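PDB 3O0D: triacylglycerol lipase from Yarrowia lipolytica, which probably hydrolyses the ester bonds of triacylglycerols, as an extracellular lipase of the alpha/beta-hydrolase fold. Local coordinates for residues 187-191 and 232-236; 243-249 and 262-268; 181-187 and 220-225. All blocks are in the same frame, centred on the assembly; numbering follows the deposited sequence.

Contact 1 (187-191 and 232-236); sequences LGQPI and VPQVP. With K (potassium ion), chain N.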
loop_
_atom_site.group_PDB
_atom_site.type_symbol
_atom_site.label_atom_id
_atom_site.label_comp_id
_atom_site.label_asym_id
_atom_site.label_seq_id
_atom_site.Cartn_x
_atom_site.Cartn_y
_atom_site.Cartn_z
ATOM N N LEU A 187 -1.283 2.530 2.191
ATOM C CA LEU A 187 -1.447 3.626 3.187
ATOM C C LEU A 187 -0.050 3.936 3.710
ATOM O O LEU A 187 0.670 3.017 4.144
ATOM C CB LEU A 187 -2.330 3.130 4.323
ATOM C CG LEU A 187 -3.749 2.688 3.830
ATOM C CD1 LEU A 187 -3.868 1.127 3.837
ATOM C CD2 LEU A 187 -4.842 3.204 4.894
ATOM N N GLY A 188 0.287 5.223 3.690
ATOM C CA GLY A 188 1.529 5.656 4.318
ATOM C C GLY A 188 2.717 5.030 3.490
ATOM O O GLY A 188 3.720 4.608 4.097
ATOM N N GLN A 189 2.517 4.880 2.185
ATOM C CA GLN A 189 3.536 4.178 1.360
ATOM C C GLN A 189 4.694 5.037 0.944
ATOM O O GLN A 189 4.530 6.109 0.391
ATOM C CB GLN A 189 2.811 3.692 0.104
ATOM C CG GLN A 189 3.759 2.875 -0.930
ATOM C CD GLN A 189 3.346 3.256 -2.316
ATOM O OE1 GLN A 189 2.147 3.130 -2.633
ATOM N NE2 GLN A 189 4.266 3.818 -3.108
ATOM N N PRO A 190 5.946 4.565 1.165
ATOM C CA PRO A 190 7.116 5.354 0.777
ATOM C C PRO A 190 7.288 5.355 -0.764
ATOM O O PRO A 190 6.585 4.531 -1.462
ATOM C CB PRO A 190 8.280 4.602 1.500
ATOM C CG PRO A 190 7.825 3.133 1.589
ATOM C CD PRO A 190 6.237 3.275 1.780
ATOM N N ILE A 191 8.102 6.268 -1.321
ATOM C CA ILE A 191 8.345 6.293 -2.757
ATOM C C ILE A 191 9.145 5.032 -3.172
ATOM O O ILE A 191 10.175 4.737 -2.562
ATOM C CB ILE A 191 9.150 7.539 -3.105
ATOM C CG1 ILE A 191 8.463 8.791 -2.611
ATOM C CG2 ILE A 191 9.267 7.670 -4.678
ATOM C CD1 ILE A 191 9.391 10.021 -2.582
ATOM N N VAL A 232 6.542 9.521 5.764
ATOM C CA VAL A 232 6.902 8.237 5.053
ATOM C C VAL A 232 6.633 8.350 3.549
ATOM O O VAL A 232 7.440 7.919 2.720
ATOM C CB VAL A 232 6.333 7.027 5.746
ATOM C CG1 VAL A 232 6.716 5.651 5.022
ATOM C CG2 VAL A 232 6.916 7.007 7.227
ATOM N N PRO A 233 5.443 8.855 3.162
ATOM C CA PRO A 233 5.206 9.077 1.741
ATOM C C PRO A 233 6.067 10.133 1.012
ATOM O O PRO A 233 5.930 10.382 -0.194
ATOM C CB PRO A 233 3.692 9.476 1.720
ATOM C CG PRO A 233 3.137 8.740 2.905
ATOM C CD PRO A 233 4.216 9.054 3.964
ATOM N N GLN A 234 6.937 10.831 1.774
ATOM C CA GLN A 234 7.882 11.746 1.232
ATOM C C GLN A 234 9.307 11.185 1.102
ATOM O O GLN A 234 10.130 11.913 0.510
ATOM C CB GLN A 234 7.970 13.028 2.095
ATOM C CG GLN A 234 6.514 13.622 2.427
ATOM C CD GLN A 234 6.620 15.043 2.997
ATOM O OE1 GLN A 234 6.440 15.217 4.188
ATOM N NE2 GLN A 234 7.029 16.001 2.155
ATOM N N VAL A 235 9.567 10.006 1.600
ATOM C CA VAL A 235 10.917 9.374 1.470
ATOM C C VAL A 235 10.846 8.052 0.695
ATOM O O VAL A 235 9.787 7.504 0.477
ATOM C CB VAL A 235 11.507 9.141 2.878
ATOM C CG1 VAL A 235 11.567 10.423 3.618
ATOM C CG2 VAL A 235 10.716 8.141 3.641
ATOM N N PRO A 236 11.991 7.536 0.223
ATOM C CA PRO A 236 13.262 8.242 0.264
ATOM C C PRO A 236 13.170 9.379 -0.769
ATOM O O PRO A 236 12.433 9.284 -1.792
ATOM C CB PRO A 236 14.276 7.188 -0.236
ATOM C CG PRO A 236 13.521 6.018 -0.642
ATOM C CD PRO A 236 12.012 6.235 -0.491
HETATM K K K N . 5.194 5.161 -5.809
HETATM O O HOH W 1 7.861 5.233 -7.397
#
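Pro-190 and Ile-191 meet Val-232, Pro-233 and Pro-236 in a buried, proline-rich loop-to-loop contact. Residues 187-191 lead out of strand 183-187; the partner loop, which follows strand 222-227, begins here with a short 3-10 turn. One conventional hydrogen bond joins the two, from Ile-191 N to Val-235 O at 2.8 Å, with the donor tilted 23° from the carbonyl plane. Two prolines, which lack an N-H, approach carbonyls through CA: Pro-190 CA lies 3.2 Å from Val-232 O, and Pro-233 CA lies 3.3 Å from Gln-189 O. Pro-190 and Val-232 run side by side, and Val-232 CG1 also presses on Gly-188 O at 3.3 Å. Ile-191 has CG1 beside its backbone N (chi1 -55°), which lays the longer branch along the carbonyls of 233-236 and carries CD1 to 3.2 Å from Pro-236 O, with Gln-234 O also near. The side chain of Gln-189 turns away from the other loop and brings its amide to a potassium ion. Val-232 touches the probable nucleophile elbow (Gly-160, Ser-162, Gly-164) and Pro-233 the probable Ser-His-Asp triad, so the contact joins two loops beside the likely catalytic centre. Helix 91-100 packs against it through Ile-95 on Val-232 and Ile-98 on Val-235 and Pro-236; Pro-233 rests on Thr-226 of strand 222-227, and Leu-187 reaches back to helix 12-27.

Contact 2 (243-249 and 262-268); sequences HCSGEVF and VVMCQGQ. With K (potassium ion), chain N.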
loop_
_atom_site.group_PDB
_atom_site.type_symbol
_atom_site.label_atom_id
_atom_site.label_comp_id
_atom_site.label_asym_id
_atom_site.label_seq_id
_atom_site.Cartn_x
_atom_site.Cartn_y
_atom_site.Cartn_z
ATOM N N HIS A 243 7.010 9.410 -6.919
ATOM C CA HIS A 243 5.854 8.586 -6.856
ATOM C C HIS A 243 5.144 8.459 -8.220
ATOM O O HIS A 243 5.238 9.344 -9.092
ATOM C CB HIS A 243 4.820 9.254 -5.923
ATOM C CG HIS A 243 4.945 8.882 -4.436
ATOM N ND1 HIS A 243 4.909 7.608 -3.940
ATOM C CD2 HIS A 243 5.044 9.706 -3.357
ATOM C CE1 HIS A 243 4.951 7.648 -2.603
ATOM N NE2 HIS A 243 5.045 8.919 -2.228
ATOM N N CYS A 244 4.419 7.366 -8.336
ATOM C CA CYS A 244 3.355 7.289 -9.327
ATOM C C CYS A 244 2.177 8.164 -8.900
ATOM O O CYS A 244 2.135 8.704 -7.760
ATOM C CB CYS A 244 2.932 5.819 -9.461
ATOM S SG CYS A 244 2.064 5.116 -8.010
ATOM N N SER A 245 1.251 8.350 -9.823
ATOM C CA SER A 245 0.010 9.126 -9.488
ATOM C C SER A 245 -0.919 8.294 -8.593
ATOM O O SER A 245 -0.789 7.088 -8.447
ATOM C CB SER A 245 -0.768 9.472 -10.746
ATOM O OG SER A 245 0.114 10.266 -11.539
ATOM N N GLY A 246 -1.959 8.982 -8.104
ATOM C CA GLY A 246 -2.973 8.221 -7.415
ATOM C C GLY A 246 -3.169 8.552 -5.907
ATOM O O GLY A 246 -3.813 7.797 -5.202
ATOM N N GLU A 247 -2.615 9.689 -5.493
ATOM C CA GLU A 247 -2.636 10.071 -4.066
ATOM C C GLU A 247 -4.080 10.430 -3.578
ATOM O O GLU A 247 -4.803 11.147 -4.306
ATOM C CB GLU A 247 -1.743 11.298 -3.868
ATOM C CG GLU A 247 -1.688 11.747 -2.354
ATOM C CD GLU A 247 -0.651 12.802 -2.081
ATOM O OE1 GLU A 247 -0.162 13.486 -3.054
ATOM O OE2 GLU A 247 -0.295 13.009 -0.876
ATOM N N VAL A 248 -4.451 9.860 -2.410
ATOM C CA VAL A 248 -5.677 10.220 -1.663
ATOM C C VAL A 248 -5.191 10.725 -0.273
ATOM O O VAL A 248 -4.528 10.006 0.417
ATOM C CB VAL A 248 -6.441 8.971 -1.410
ATOM C CG1 VAL A 248 -7.754 9.323 -0.584
ATOM C CG2 VAL A 248 -6.839 8.330 -2.839
ATOM N N PHE A 249 -5.474 11.973 0.063
ATOM C CA PHE A 249 -4.804 12.637 1.192
ATOM C C PHE A 249 -5.841 12.872 2.269
ATOM O O PHE A 249 -6.891 13.473 2.022
ATOM C CB PHE A 249 -4.310 13.970 0.696
ATOM C CG PHE A 249 -3.539 14.778 1.709
ATOM C CD1 PHE A 249 -2.313 14.249 2.260
ATOM C CD2 PHE A 249 -3.977 16.038 2.050
ATOM C CE1 PHE A 249 -1.516 15.114 3.090
ATOM C CE2 PHE A 249 -3.258 16.857 2.902
ATOM C CZ PHE A 249 -1.999 16.369 3.415
ATOM N N VAL A 262 -10.987 14.306 3.338
ATOM C CA VAL A 262 -10.209 13.306 2.593
ATOM C C VAL A 262 -10.345 13.721 1.068
ATOM O O VAL A 262 -11.485 13.804 0.559
ATOM C CB VAL A 262 -10.782 11.910 2.816
ATOM C CG1 VAL A 262 -9.980 10.793 2.010
ATOM C CG2 VAL A 262 -10.884 11.483 4.300
ATOM N N VAL A 263 -9.236 13.966 0.374
ATOM C CA VAL A 263 -9.339 14.598 -0.946
ATOM C C VAL A 263 -8.542 13.719 -1.937
ATOM O O VAL A 263 -7.564 13.052 -1.549
ATOM C CB VAL A 263 -8.860 16.076 -0.966
ATOM C CG1 VAL A 263 -9.827 16.956 -0.127
ATOM C CG2 VAL A 263 -7.357 16.187 -0.453
ATOM N N MET A 264 -8.940 13.778 -3.224
ATOM C CA MET A 264 -8.167 13.079 -4.254
ATOM C C MET A 264 -7.222 14.108 -4.870
ATOM O O MET A 264 -7.632 15.227 -5.207
ATOM C CB MET A 264 -9.175 12.640 -5.354
ATOM C CG MET A 264 -10.374 11.785 -4.880
ATOM S SD MET A 264 -9.821 10.292 -4.085
ATOM C CE MET A 264 -9.195 9.287 -5.513
ATOM N N CYS A 265 -5.918 13.772 -4.948
ATOM C CA CYS A 265 -4.901 14.761 -5.359
ATOM C C CYS A 265 -4.500 14.440 -6.779
ATOM O O CYS A 265 -4.252 13.288 -7.016
ATOM C CB CYS A 265 -3.650 14.515 -4.478
ATOM S SG CYS A 265 -4.135 14.742 -2.700
ATOM N N GLN A 266 -4.426 15.453 -7.615
ATOM C CA GLN A 266 -3.750 15.273 -8.990
ATOM C C GLN A 266 -2.248 15.186 -8.810
ATOM O O GLN A 266 -1.648 15.703 -7.857
ATOM C CB GLN A 266 -4.072 16.342 -9.935
ATOM C CG GLN A 266 -5.591 16.417 -10.272
ATOM C CD GLN A 266 -6.065 15.397 -11.213
ATOM O OE1 GLN A 266 -5.481 14.340 -11.361
ATOM N NE2 GLN A 266 -7.217 15.671 -11.847
ATOM N N GLY A 267 -1.639 14.497 -9.757
ATOM C CA GLY A 267 -0.169 14.537 -9.918
ATOM C C GLY A 267 0.699 13.606 -9.140
ATOM O O GLY A 267 0.295 12.919 -8.184
ATOM N N GLN A 268 1.998 13.663 -9.456
ATOM C CA GLN A 268 2.882 12.788 -8.755
ATOM C C GLN A 268 3.470 13.484 -7.498
ATOM O O GLN A 268 4.112 12.824 -6.677
ATOM C CB GLN A 268 4.033 12.266 -9.717
ATOM C CG GLN A 268 3.465 11.316 -10.807
ATOM C CD GLN A 268 4.459 11.035 -11.920
ATOM O OE1 GLN A 268 4.446 9.939 -12.560
ATOM N NE2 GLN A 268 5.291 12.024 -12.187
HETATM K K K N . 5.194 5.161 -5.809
HETATM O O HOH W 2 6.912 12.251 -6.248
HETATM O O HOH W 3 -1.991 11.730 -7.497
HETATM O O HOH W 4 1.106 12.892 -5.383
HETATM O O HOH W 1 7.861 5.233 -7.397
#
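Phe-249 and Val-263 form the hydrogen-bonded antiparallel pair of a beta hairpin, with Phe-249 N to Val-263 O and Val-263 N to Phe-249 O both at 2.9 Å. A third bond, from Cys-265 N to Glu-247 O, is nearly straight at 171°. On one face Val-248 lies between two partners: CG1 meets Val-262 CG1 at 3.7 Å, while CG2 meets CE of Met-264, whose chain folds back at both chi2 and chi3. On the other face Cys-265 SG sits 3.5 Å from Phe-249 CB and beside CG of the extended Glu-247. Beyond the strands direct backbone bonds give way to water bridges, while Gln-268 CG packs against His-243 O at 3.2 Å and against Ser-245 OG. One water accepts from Gly-246 N and donates to both Cys-265 O and Gly-267 O, and another links His-243 N to Gln-268 O. Further out, the disulfide to Cys-273 fixes Cys-265, and Thr-226 and Ser-274 hold the Glu-247 carboxylate. His-243 directs ND1 at a potassium ion 3.1 Å away in the ring plane, while its NE2 is hydrogen-bonded to Pro-233 O. A cation at one nitrogen and a carbonyl at the other are consistent with a neutral imidazole protonated on NE2.

Contact 3 (181-187 and 220-225); sequences DPLVVTL and RKLYRI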
loop_
_atom_site.group_PDB
_atom_site.type_symbol
_atom_site.label_atom_id
_atom_site.label_comp_id
_atom_site.label_asym_id
_atom_site.label_seq_id
_atom_site.Cartn_x
_atom_site.Cartn_y
_atom_site.Cartn_z
ATOM N N ASP A 181 -6.238 -8.656 -12.457
ATOM C CA ASP A 181 -6.768 -7.287 -12.478
ATOM C C ASP A 181 -6.974 -6.829 -10.975
ATOM O O ASP A 181 -8.123 -6.639 -10.507
ATOM C CB ASP A 181 -8.141 -7.321 -13.168
ATOM C CG ASP A 181 -8.733 -5.975 -13.388
ATOM O OD1 ASP A 181 -8.066 -4.943 -13.271
ATOM O OD2 ASP A 181 -9.977 -5.913 -13.681
ATOM N N PRO A 182 -5.895 -6.743 -10.229
ATOM C CA PRO A 182 -5.982 -6.504 -8.812
ATOM C C PRO A 182 -6.421 -5.074 -8.492
ATOM O O PRO A 182 -6.076 -4.146 -9.231
ATOM C CB PRO A 182 -4.526 -6.712 -8.376
ATOM C CG PRO A 182 -3.756 -6.148 -9.563
ATOM C CD PRO A 182 -4.475 -6.860 -10.688
ATOM N N LEU A 183 -7.057 -4.878 -7.331
ATOM C CA LEU A 183 -7.201 -3.535 -6.682
ATOM C C LEU A 183 -6.031 -3.375 -5.717
ATOM O O LEU A 183 -5.753 -4.283 -5.012
ATOM C CB LEU A 183 -8.527 -3.569 -5.863
ATOM C CG LEU A 183 -8.711 -2.264 -5.036
ATOM C CD1 LEU A 183 -8.745 -0.887 -5.769
ATOM C CD2 LEU A 183 -9.999 -2.586 -4.204
ATOM N N VAL A 184 -5.385 -2.210 -5.769
ATOM C CA VAL A 184 -4.181 -1.956 -4.879
ATOM C C VAL A 184 -4.528 -0.697 -4.083
ATOM O O VAL A 184 -4.861 0.343 -4.678
ATOM C CB VAL A 184 -2.992 -1.659 -5.771
ATOM C CG1 VAL A 184 -1.799 -1.276 -4.925
ATOM C CG2 VAL A 184 -2.631 -2.907 -6.550
ATOM N N VAL A 185 -4.479 -0.833 -2.765
ATOM C CA VAL A 185 -4.702 0.409 -1.971
ATOM C C VAL A 185 -3.513 0.368 -0.972
ATOM O O VAL A 185 -3.389 -0.577 -0.204
ATOM C CB VAL A 185 -5.989 0.313 -1.131
ATOM C CG1 VAL A 185 -6.131 1.597 -0.232
ATOM C CG2 VAL A 185 -7.266 0.265 -2.134
ATOM N N THR A 186 -2.773 1.455 -0.938
ATOM C CA THR A 186 -1.642 1.463 0.024
ATOM C C THR A 186 -1.910 2.604 1.009
ATOM O O THR A 186 -2.587 3.570 0.654
ATOM C CB THR A 186 -0.303 1.695 -0.742
ATOM O OG1 THR A 186 -0.161 3.006 -1.198
ATOM C CG2 THR A 186 -0.174 0.738 -2.007
ATOM N N LEU A 187 -1.283 2.530 2.191
ATOM C CA LEU A 187 -1.447 3.626 3.187
ATOM C C LEU A 187 -0.050 3.936 3.710
ATOM O O LEU A 187 0.670 3.017 4.144
ATOM C CB LEU A 187 -2.330 3.130 4.323
ATOM C CG LEU A 187 -3.749 2.688 3.830
ATOM C CD1 LEU A 187 -3.868 1.127 3.837
ATOM C CD2 LEU A 187 -4.842 3.204 4.894
ATOM N N ARG A 220 -11.330 1.982 -11.326
ATOM C CA ARG A 220 -9.972 2.461 -10.967
ATOM C C ARG A 220 -9.336 1.470 -10.049
ATOM O O ARG A 220 -10.011 0.914 -9.184
ATOM C CB ARG A 220 -10.177 3.770 -10.193
ATOM C CG ARG A 220 -8.791 4.219 -9.630
ATOM C CD ARG A 220 -8.888 5.701 -9.367
ATOM N NE ARG A 220 -7.685 6.035 -8.517
ATOM C CZ ARG A 220 -7.423 7.268 -8.115
ATOM N NH1 ARG A 220 -8.168 8.344 -8.504
ATOM N NH2 ARG A 220 -6.365 7.467 -7.290
ATOM N N LYS A 221 -8.007 1.216 -10.160
ATOM C CA LYS A 221 -7.545 0.112 -9.405
ATOM C C LYS A 221 -6.333 0.475 -8.544
ATOM O O LYS A 221 -5.718 -0.464 -8.030
ATOM C CB LYS A 221 -7.079 -1.024 -10.377
ATOM C CG LYS A 221 -8.307 -1.640 -11.172
ATOM C CD LYS A 221 -9.206 -2.398 -10.234
ATOM C CE LYS A 221 -10.713 -2.409 -10.754
ATOM N NZ LYS A 221 -10.856 -3.248 -11.903
ATOM N N LEU A 222 -6.002 1.765 -8.487
ATOM C CA LEU A 222 -4.797 2.156 -7.669
ATOM C C LEU A 222 -5.127 3.351 -6.835
ATOM O O LEU A 222 -5.468 4.422 -7.377
ATOM C CB LEU A 222 -3.580 2.405 -8.553
ATOM C CG LEU A 222 -2.291 2.838 -7.813
ATOM C CD1 LEU A 222 -1.869 1.871 -6.765
ATOM C CD2 LEU A 222 -1.216 2.890 -8.914
ATOM N N TYR A 223 -4.924 3.204 -5.538
ATOM C CA TYR A 223 -5.030 4.406 -4.650
ATOM C C TYR A 223 -3.865 4.370 -3.648
ATOM O O TYR A 223 -3.664 3.340 -2.978
ATOM C CB TYR A 223 -6.327 4.320 -3.817
ATOM C CG TYR A 223 -7.620 4.228 -4.665
ATOM C CD1 TYR A 223 -8.245 5.420 -5.061
ATOM C CD2 TYR A 223 -8.053 3.000 -5.134
ATOM C CE1 TYR A 223 -9.416 5.380 -5.893
ATOM C CE2 TYR A 223 -9.208 2.971 -5.946
ATOM C CZ TYR A 223 -9.848 4.158 -6.264
ATOM O OH TYR A 223 -11.027 4.098 -7.007
ATOM N N ARG A 224 -3.230 5.517 -3.471
ATOM C CA ARG A 224 -2.096 5.704 -2.465
ATOM C C ARG A 224 -2.609 6.711 -1.407
ATOM O O ARG A 224 -2.601 7.928 -1.654
ATOM C CB ARG A 224 -0.880 6.350 -3.101
ATOM C CG ARG A 224 -0.154 5.338 -4.097
ATOM C CD ARG A 224 1.332 5.952 -4.350
ATOM N NE ARG A 224 1.316 7.246 -5.073
ATOM C CZ ARG A 224 1.425 8.484 -4.504
ATOM N NH1 ARG A 224 1.563 8.614 -3.169
ATOM N NH2 ARG A 224 1.363 9.604 -5.238
ATOM N N ILE A 225 -3.052 6.157 -0.291
ATOM C CA ILE A 225 -3.581 7.009 0.791
ATOM C C ILE A 225 -2.406 7.573 1.601
ATOM O O ILE A 225 -1.544 6.802 1.993
ATOM C CB ILE A 225 -4.533 6.216 1.713
ATOM C CG1 ILE A 225 -5.692 5.541 0.906
ATOM C CG2 ILE A 225 -5.164 7.214 2.738
ATOM C CD1 ILE A 225 -6.655 4.566 1.750
HETATM O O HOH W 5 -10.579 -5.973 -10.407
HETATM O O HOH W 6 0.216 5.344 0.428
#
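Val-184, Thr-186, Tyr-223 and Ile-225 carry the backbone bonds that pair strands 183-187 and 222-225 in parallel, their axes 7° apart. Four N-H...O bonds alternate between the chains: Val-184 N to Lys-221 O, Tyr-223 N to Val-184 O, Thr-186 N to Tyr-223 O and Ile-225 N to Thr-186 O. Apolar contacts form on both faces. On one, Ile-225 CD1 touches Val-185 CG1 at 3.6 Å and also Leu-187 CD2, and Leu-183 CD1 lies in the plane of the Tyr-223 ring, at its edge near CE2. On the other, Val-184 CG1 and Leu-222 CD1 meet side by side at 3.6 Å, and Thr-186 lies alongside Arg-224. Among the charged groups, Lys-221 crosses Asp-181 at about a right angle in a salt bridge of 3.3 Å between NZ and OD2. Arg-220 grips Leu-222 O side-on through NE and NH2, with Tyr-223 CE1 above one guanidinium face, offset toward its rim, while NH1 is hydrogen-bonded to Val-213 O and Lys-215 O. A water donates to both Thr-186 OG1 and Ile-225 O; OG1 also probably bonds Gln-189. Linked by helix 195-206, the strands form a beta-alpha-beta unit in the central sheet of the alpha/beta-hydrolase fold.

The three contacts follow one sheet from its parallel centre to its antiparallel side and on to the loops that follow its strands. Contact 3 runs into contact 1 through the shared Leu-187, and Gly-188 N continues the pairing to Ile-225 O at 3.0 Å. Arg-224 ties contact 3 to contact 2: its O receives Val-248 N at 2.8 Å, and its NH2 reaches Cys-244 O. Contacts 1 and 2, with centres about 12 Å apart, meet where Ile-191 CG1 lies 3.4 Å from His-243 NE2, and both supply a ligand to the same potassium ion. Contact 1 touches the likely catalytic centre directly, Val-232 N donating to OD1 of Asp-230, a probable triad member, whereas Phe-249 of contact 2 only lies near the triad.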